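Local structure of Can2 (Sulfobacillus thermosulfidooxidans, 7BDV) at the interface of chains A and B. The protein acts as a CRISPR ancillary nuclease of dual specificity that binds cyclic tetra-adenylate and potentiates type III CRISPR defence. Residues are numbered along the deposited sequence; one frame, centred on the assembly and turned at random. Chains: chain A/B, Can2.

Three patches of the two-fold symmetric interface between two Can2 copies are described. Contacts 1 and 3 are neighbours, the centres of their C-alpha atoms about 4 Å apart. They share A:Val273, A:Ser314 and B:Asn344. In both, helix 306-320 of chain A meets helix 305-320 of chain B. Helix 336-344 of chain B meets strand 274-277 in contact 1 and A:Arg318 in contact 3. Contact 2, mainly between CARF domains, lies about 28 Å from contact 1 and 26 Å from contact 3, between C-alpha centres. Contacts 1 and 3 are largely polar; contact 2 packs rings, aliphatic carbons and a carboxylate.

Contact 1: the interface of chains A and B. Residues chain A 273-275, 311, 314-315; chain B 310, 341, 344.
The ring of B:Tyr310 carries A:Lys311 on one face. CG of the lysine sits over the ring centre, 3.8 Å from the centroid, a CH-pi contact. Both side chains run alongside in one direction. A:Lys311 then bends at its last torsion (chi4 82°), which leaves NZ 3.4 Å from the phenol OH of B:Tyr310, a weak hydrogen bond. A:Ser314 OG and a water lie at the ring edge, in plane. CG2 of A:Val315 touches CE1 of the ring. The phenol OH in turn lies over one face of the B:Arg341 guanidinium. At that group's edge, in plane, lie A:Ser274 O and the same water. This water joins A:Ser314 OG to B:Arg341 NH2. Both arginine terminal nitrogens grip OD1 of the A:Asn275 amide. NH2 donates along a lone pair in the carbonyl plane, at 3.1 Å from OD1 of A:Asn275. NH1 comes in tilted by 34° from that plane. Another water bonds to this OD1 and to the B:Tyr310 OH. NH1 also bonds weakly to A:Ser274 O. Beside it, A:Val273 CG2 packs on the B:Asn344 amide. The site joins strand 274-277 and helix 306-320 of chain A to helices 305-320 and 336-344 of chain B, in the nuclease half.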
loop_
_atom_site.group_PDB
_atom_site.type_symbol
_atom_site.label_atom_id
_atom_site.label_comp_id
_atom_site.label_asym_id
_atom_site.label_seq_id
_atom_site.Cartn_x
_atom_site.Cartn_y
_atom_site.Cartn_z
ATOM N N VAL A 273 -13.720 -2.862 9.314
ATOM C CA VAL A 273 -13.131 -1.499 9.521
ATOM C C VAL A 273 -14.016 -0.424 8.885
ATOM O O VAL A 273 -14.719 -0.714 7.916
ATOM C CB VAL A 273 -11.698 -1.400 8.973
ATOM C CG2 VAL A 273 -11.679 -1.420 7.446
ATOM N N SER A 274 -13.979 0.779 9.445
ATOM C CA SER A 274 -14.510 2.023 8.850
ATOM C C SER A 274 -13.379 3.057 8.753
ATOM O O SER A 274 -12.513 3.128 9.642
ATOM C CB SER A 274 -15.688 2.564 9.589
ATOM O OG SER A 274 -15.401 2.688 10.968
ATOM N N ASN A 275 -13.395 3.826 7.676
ATOM C CA ASN A 275 -12.411 4.883 7.316
ATOM C C ASN A 275 -13.225 6.125 6.969
ATOM O O ASN A 275 -14.251 5.961 6.242
ATOM C CB ASN A 275 -11.609 4.454 6.097
ATOM C CG ASN A 275 -10.876 3.154 6.301
ATOM O OD1 ASN A 275 -10.111 3.050 7.255
ATOM N ND2 ASN A 275 -11.133 2.169 5.446
ATOM N N LYS A 311 -1.261 6.834 7.104
ATOM C CA LYS A 311 -2.715 6.530 7.071
ATOM C C LYS A 311 -3.200 6.651 5.619
ATOM O O LYS A 311 -3.810 5.676 5.135
ATOM C CB LYS A 311 -3.463 7.445 8.044
ATOM C CG LYS A 311 -4.963 7.182 8.133
ATOM C CD LYS A 311 -5.789 8.396 8.488
ATOM C CE LYS A 311 -7.098 8.015 9.143
ATOM N NZ LYS A 311 -6.925 7.747 10.589
ATOM N N SER A 314 -1.911 3.666 3.605
ATOM C CA SER A 314 -2.558 2.404 4.054
ATOM C C SER A 314 -4.007 2.352 3.541
ATOM O O SER A 314 -4.364 1.396 2.838
ATOM C CB SER A 314 -2.481 2.281 5.553
ATOM O OG SER A 314 -3.241 1.163 6.030
ATOM N N VAL A 315 -4.807 3.363 3.851
ATOM C CA VAL A 315 -6.274 3.351 3.573
ATOM C C VAL A 315 -6.528 3.386 2.060
ATOM O O VAL A 315 -7.340 2.570 1.584
ATOM C CB VAL A 315 -6.987 4.496 4.313
ATOM C CG1 VAL A 315 -8.462 4.571 3.938
ATOM C CG2 VAL A 315 -6.815 4.330 5.818
ATOM N N TYR B 310 -0.977 1.566 10.822
ATOM C CA TYR B 310 -0.935 2.319 9.544
ATOM C C TYR B 310 0.502 2.369 9.029
ATOM O O TYR B 310 0.732 2.197 7.826
ATOM C CB TYR B 310 -1.453 3.740 9.723
ATOM C CG TYR B 310 -2.941 3.867 9.936
ATOM C CD1 TYR B 310 -3.841 3.211 9.112
ATOM C CD2 TYR B 310 -3.451 4.708 10.912
ATOM C CE1 TYR B 310 -5.209 3.368 9.271
ATOM C CE2 TYR B 310 -4.811 4.863 11.097
ATOM C CZ TYR B 310 -5.692 4.209 10.254
ATOM O OH TYR B 310 -7.033 4.363 10.408
ATOM N N ARG B 341 -8.369 -4.252 12.414
ATOM C CA ARG B 341 -7.630 -3.559 11.329
ATOM C C ARG B 341 -6.441 -4.431 10.908
ATOM O O ARG B 341 -6.219 -4.579 9.698
ATOM C CB ARG B 341 -7.209 -2.145 11.742
ATOM C CG ARG B 341 -6.533 -1.385 10.605
ATOM C CD ARG B 341 -6.454 0.112 10.804
ATOM N NE ARG B 341 -7.792 0.701 10.923
ATOM C CZ ARG B 341 -8.524 1.157 9.903
ATOM N NH1 ARG B 341 -9.721 1.662 10.126
ATOM N NH2 ARG B 341 -8.054 1.144 8.671
ATOM N N ASN B 344 -7.794 -7.188 8.760
ATOM C CA ASN B 344 -8.159 -6.539 7.476
ATOM C C ASN B 344 -6.899 -6.289 6.627
ATOM O O ASN B 344 -6.999 -6.369 5.389
ATOM C CB ASN B 344 -8.900 -5.229 7.722
ATOM C CG ASN B 344 -9.512 -4.687 6.448
ATOM O OD1 ASN B 344 -10.387 -5.322 5.858
ATOM N ND2 ASN B 344 -9.039 -3.537 5.999
HETATM O O HOH W 1 -5.570 0.658 6.964
HETATM O O HOH W 2 -9.138 5.246 8.407
#

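Contact 2: the interface of chains A and B. Residues chain A 118, 120, 122, 127, 323; chain B 71, 98-100.
B:Tyr71 meets A:Tyr118 and A:Asp120 through its ring. The two tyrosine side chains cross at about a right angle, but their rings are inclined well short of perpendicular. The A:Tyr118 ring comes to the edge of the B:Tyr71 ring, with CZ in its plane and CE1 of A:Tyr118 3.6 Å from CE1 of B:Tyr71. The A:Asp120 carboxylate stacks on one face of the B:Tyr71 ring, the planes 18° apart, and OD1 lies over the ring centre. A:Tyr118 is itself covered on one face by B:Ile100 of helix 99-111. Its CG1 sits over the ring centre, 3.8 Å from the centroid, a CH-pi contact. CB of B:Lys99 touches CE2 of the same ring. Further out, A:Leu127 CD1 reaches both the backbone O of B:Tyr71 and CD1 of B:Ile100. A:Lys323 approaches the phenol of B:Tyr71 tip to tip, without a bond. The contact therefore rests on van der Waals packing. Both A:Tyr118 and A:Asp120 come from strand 116-120 of the CARF domain, with CG anti to the backbone N (chi1 177° and 171°), sending both toward chain B. The backbone N of A:Asp122 makes a weak hydrogen bond to OD1 of A:Asp120, 3.0 Å away, and may help steady the carboxylate.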
loop_
_atom_site.group_PDB
_atom_site.type_symbol
_atom_site.label_atom_id
_atom_site.label_comp_id
_atom_site.label_asym_id
_atom_site.label_seq_id
_atom_site.Cartn_x
_atom_site.Cartn_y
_atom_site.Cartn_z
ATOM N N TYR A 118 -8.458 -6.402 -23.536
ATOM C CA TYR A 118 -7.574 -6.086 -22.400
ATOM C C TYR A 118 -7.821 -4.624 -22.042
ATOM O O TYR A 118 -7.847 -3.795 -22.952
ATOM C CB TYR A 118 -6.119 -6.375 -22.765
ATOM C CG TYR A 118 -5.152 -6.004 -21.671
ATOM C CD1 TYR A 118 -4.700 -4.699 -21.533
ATOM C CD2 TYR A 118 -4.688 -6.954 -20.772
ATOM C CE1 TYR A 118 -3.819 -4.355 -20.514
ATOM C CE2 TYR A 118 -3.822 -6.617 -19.737
ATOM C CZ TYR A 118 -3.368 -5.314 -19.635
ATOM O OH TYR A 118 -2.532 -4.975 -18.615
ATOM N N ASP A 120 -6.730 -1.237 -20.455
ATOM C CA ASP A 120 -5.559 -0.375 -20.125
ATOM C C ASP A 120 -6.095 0.862 -19.400
ATOM O O ASP A 120 -6.616 1.745 -20.077
ATOM C CB ASP A 120 -4.795 -0.018 -21.392
ATOM C CG ASP A 120 -3.704 1.041 -21.192
ATOM O OD1 ASP A 120 -3.347 1.309 -20.031
ATOM O OD2 ASP A 120 -3.206 1.575 -22.206
ATOM N N ASP A 122 -4.331 3.094 -17.812
ATOM C CA ASP A 122 -3.381 4.222 -18.043
ATOM C C ASP A 122 -3.932 5.126 -19.148
ATOM O O ASP A 122 -4.114 6.332 -18.888
ATOM C CB ASP A 122 -1.966 3.735 -18.377
ATOM N N LEU A 127 -8.154 -2.527 -25.408
ATOM C CA LEU A 127 -7.366 -3.077 -26.539
ATOM C C LEU A 127 -8.058 -4.355 -27.018
ATOM O O LEU A 127 -8.371 -5.184 -26.182
ATOM C CB LEU A 127 -5.935 -3.370 -26.093
ATOM C CG LEU A 127 -5.252 -2.252 -25.318
ATOM C CD1 LEU A 127 -3.807 -2.632 -25.014
ATOM C CD2 LEU A 127 -5.332 -0.957 -26.078
ATOM N N LYS A 323 -4.489 1.333 -8.604
ATOM C CA LYS A 323 -4.711 2.408 -9.604
ATOM C C LYS A 323 -5.412 3.623 -8.968
ATOM O O LYS A 323 -5.634 4.629 -9.692
ATOM C CB LYS A 323 -5.525 1.898 -10.798
ATOM C CG LYS A 323 -4.921 0.725 -11.544
ATOM C CD LYS A 323 -3.507 0.966 -12.021
ATOM C CE LYS A 323 -3.045 -0.102 -12.992
ATOM N NZ LYS A 323 -2.162 0.466 -14.037
ATOM N N TYR B 71 1.975 -1.636 -23.207
ATOM C CA TYR B 71 0.623 -1.968 -23.743
ATOM C C TYR B 71 0.600 -2.042 -25.263
ATOM O O TYR B 71 -0.453 -1.767 -25.841
ATOM C CB TYR B 71 -0.395 -0.954 -23.223
ATOM C CG TYR B 71 -0.494 -0.955 -21.727
ATOM C CD1 TYR B 71 -1.073 -2.023 -21.052
ATOM C CD2 TYR B 71 0.035 0.087 -20.972
ATOM C CE1 TYR B 71 -1.153 -2.041 -19.670
ATOM C CE2 TYR B 71 -0.001 0.050 -19.592
ATOM C CZ TYR B 71 -0.615 -1.003 -18.939
ATOM O OH TYR B 71 -0.720 -0.989 -17.577
ATOM N N THR B 98 3.595 -6.562 -17.857
ATOM C CA THR B 98 2.118 -6.547 -18.024
ATOM C C THR B 98 1.729 -7.876 -18.652
ATOM O O THR B 98 2.624 -8.568 -19.151
ATOM C CB THR B 98 1.677 -5.349 -18.858
ATOM O OG1 THR B 98 2.302 -5.470 -20.136
ATOM C CG2 THR B 98 2.038 -4.032 -18.206
ATOM N N LYS B 99 0.441 -8.201 -18.694
ATOM C CA LYS B 99 -0.010 -9.383 -19.459
ATOM C C LYS B 99 0.247 -9.163 -20.953
ATOM O O LYS B 99 0.510 -10.148 -21.633
ATOM C CB LYS B 99 -1.481 -9.681 -19.173
ATOM C CG LYS B 99 -1.702 -10.214 -17.786
ATOM C CD LYS B 99 -3.147 -10.539 -17.563
ATOM C CE LYS B 99 -3.332 -11.366 -16.305
ATOM N NZ LYS B 99 -3.464 -10.483 -15.121
ATOM N N ILE B 100 0.207 -7.923 -21.455
ATOM C CA ILE B 100 0.463 -7.642 -22.897
ATOM C C ILE B 100 1.918 -8.039 -23.195
ATOM O O ILE B 100 2.174 -8.811 -24.106
ATOM C CB ILE B 100 0.123 -6.179 -23.232
ATOM C CG1 ILE B 100 -1.374 -5.862 -23.102
ATOM C CG2 ILE B 100 0.652 -5.769 -24.583
ATOM C CD1 ILE B 100 -2.197 -6.319 -24.246
#

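Contact 3: the interface of chains A and B. Residues chain A 273, 314, 318; chain B 313, 344-345.
OD2 of the B:Asp313 carboxylate is gripped by two side chains of chain A. The hydroxyl OG of A:Ser314 donates to OD2 of B:Asp313 at 2.6 Å, on the anti lone pair, away from the other oxygen. NH2 of A:Arg318 donates from the syn side at 3.1 Å to OD2 of B:Asp313. This second bond is fairly straight, 160° at the hydrogen, and OD2 lies close to the guanidinium plane. The other carboxylate oxygen, OD1 of B:Asp313, is 2.7 Å from NH2 of A:Arg318. That pair is a salt bridge but not a hydrogen bond, since the hydrogen is not aimed at it. Water takes part as well. One molecule links OD2 to the backbone O of A:Ser314. Another links A:Ser314 OG to ND2 of B:Asn345, with a nearly straight N-H bond. The A:Arg318 chain bends at chi2 and chi3, which brings its guanidinium beside the carboxylate. One face of the guanidinium lies against CA of B:Asn345, nearer the edge than the middle. The B:Asn345 amide is turned 22° from it. The aliphatic part of A:Arg318 runs antiparallel alongside B:Asn344, its CG 3.8 Å from ND2 of that amide. The arginine's positive charge probably stabilises the carboxylate. The site lies where helix 306-320 of chain A meets its counterpart 305-320 of chain B, with B:Asn345 just past the end of helix 336-344.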
loop_
_atom_site.group_PDB
_atom_site.type_symbol
_atom_site.label_atom_id
_atom_site.label_comp_id
_atom_site.label_asym_id
_atom_site.label_seq_id
_atom_site.Cartn_x
_atom_site.Cartn_y
_atom_site.Cartn_z
ATOM N N VAL A 273 -13.720 -2.862 9.314
ATOM C CA VAL A 273 -13.131 -1.499 9.521
ATOM C C VAL A 273 -14.016 -0.424 8.885
ATOM O O VAL A 273 -14.719 -0.714 7.916
ATOM C CB VAL A 273 -11.698 -1.400 8.973
ATOM C CG2 VAL A 273 -11.679 -1.420 7.446
ATOM N N SER A 314 -1.911 3.666 3.605
ATOM C CA SER A 314 -2.558 2.404 4.054
ATOM C C SER A 314 -4.007 2.352 3.541
ATOM O O SER A 314 -4.364 1.396 2.838
ATOM C CB SER A 314 -2.481 2.281 5.553
ATOM O OG SER A 314 -3.241 1.163 6.030
ATOM N N ARG A 318 -6.030 0.110 0.297
ATOM C CA ARG A 318 -7.089 -0.882 0.628
ATOM C C ARG A 318 -8.422 -0.502 -0.056
ATOM O O ARG A 318 -9.095 -1.412 -0.582
ATOM C CB ARG A 318 -7.205 -1.015 2.149
ATOM C CG ARG A 318 -7.741 -2.349 2.659
ATOM C CD ARG A 318 -6.762 -3.504 2.554
ATOM N NE ARG A 318 -5.442 -3.204 3.112
ATOM C CZ ARG A 318 -4.370 -3.987 2.987
ATOM N NH1 ARG A 318 -4.437 -5.125 2.311
ATOM N NH2 ARG A 318 -3.227 -3.631 3.544
ATOM N N ASP B 313 1.495 -1.173 7.823
ATOM C CA ASP B 313 0.835 -1.433 6.520
ATOM C C ASP B 313 1.575 -0.683 5.401
ATOM O O ASP B 313 1.908 -1.311 4.383
ATOM C CB ASP B 313 -0.639 -1.058 6.573
ATOM C CG ASP B 313 -1.396 -1.628 5.394
ATOM O OD1 ASP B 313 -1.041 -2.746 4.946
ATOM O OD2 ASP B 313 -2.340 -0.956 4.932
ATOM N N ASN B 344 -7.794 -7.188 8.760
ATOM C CA ASN B 344 -8.159 -6.539 7.476
ATOM C C ASN B 344 -6.899 -6.289 6.627
ATOM O O ASN B 344 -6.999 -6.369 5.389
ATOM C CB ASN B 344 -8.900 -5.229 7.722
ATOM C CG ASN B 344 -9.512 -4.687 6.448
ATOM O OD1 ASN B 344 -10.387 -5.322 5.858
ATOM N ND2 ASN B 344 -9.039 -3.537 5.999
ATOM N N ASN B 345 -5.756 -5.995 7.252
ATOM C CA ASN B 345 -4.525 -5.533 6.558
ATOM C C ASN B 345 -3.533 -6.689 6.390
ATOM O O ASN B 345 -2.391 -6.413 5.954
ATOM C CB ASN B 345 -3.880 -4.369 7.316
ATOM C CG ASN B 345 -4.636 -3.066 7.172
ATOM O OD1 ASN B 345 -5.752 -3.034 6.654
ATOM N ND2 ASN B 345 -4.032 -1.984 7.632
HETATM O O HOH W 3 -5.570 0.658 6.964
HETATM O O HOH W 4 -2.491 -0.393 2.196
#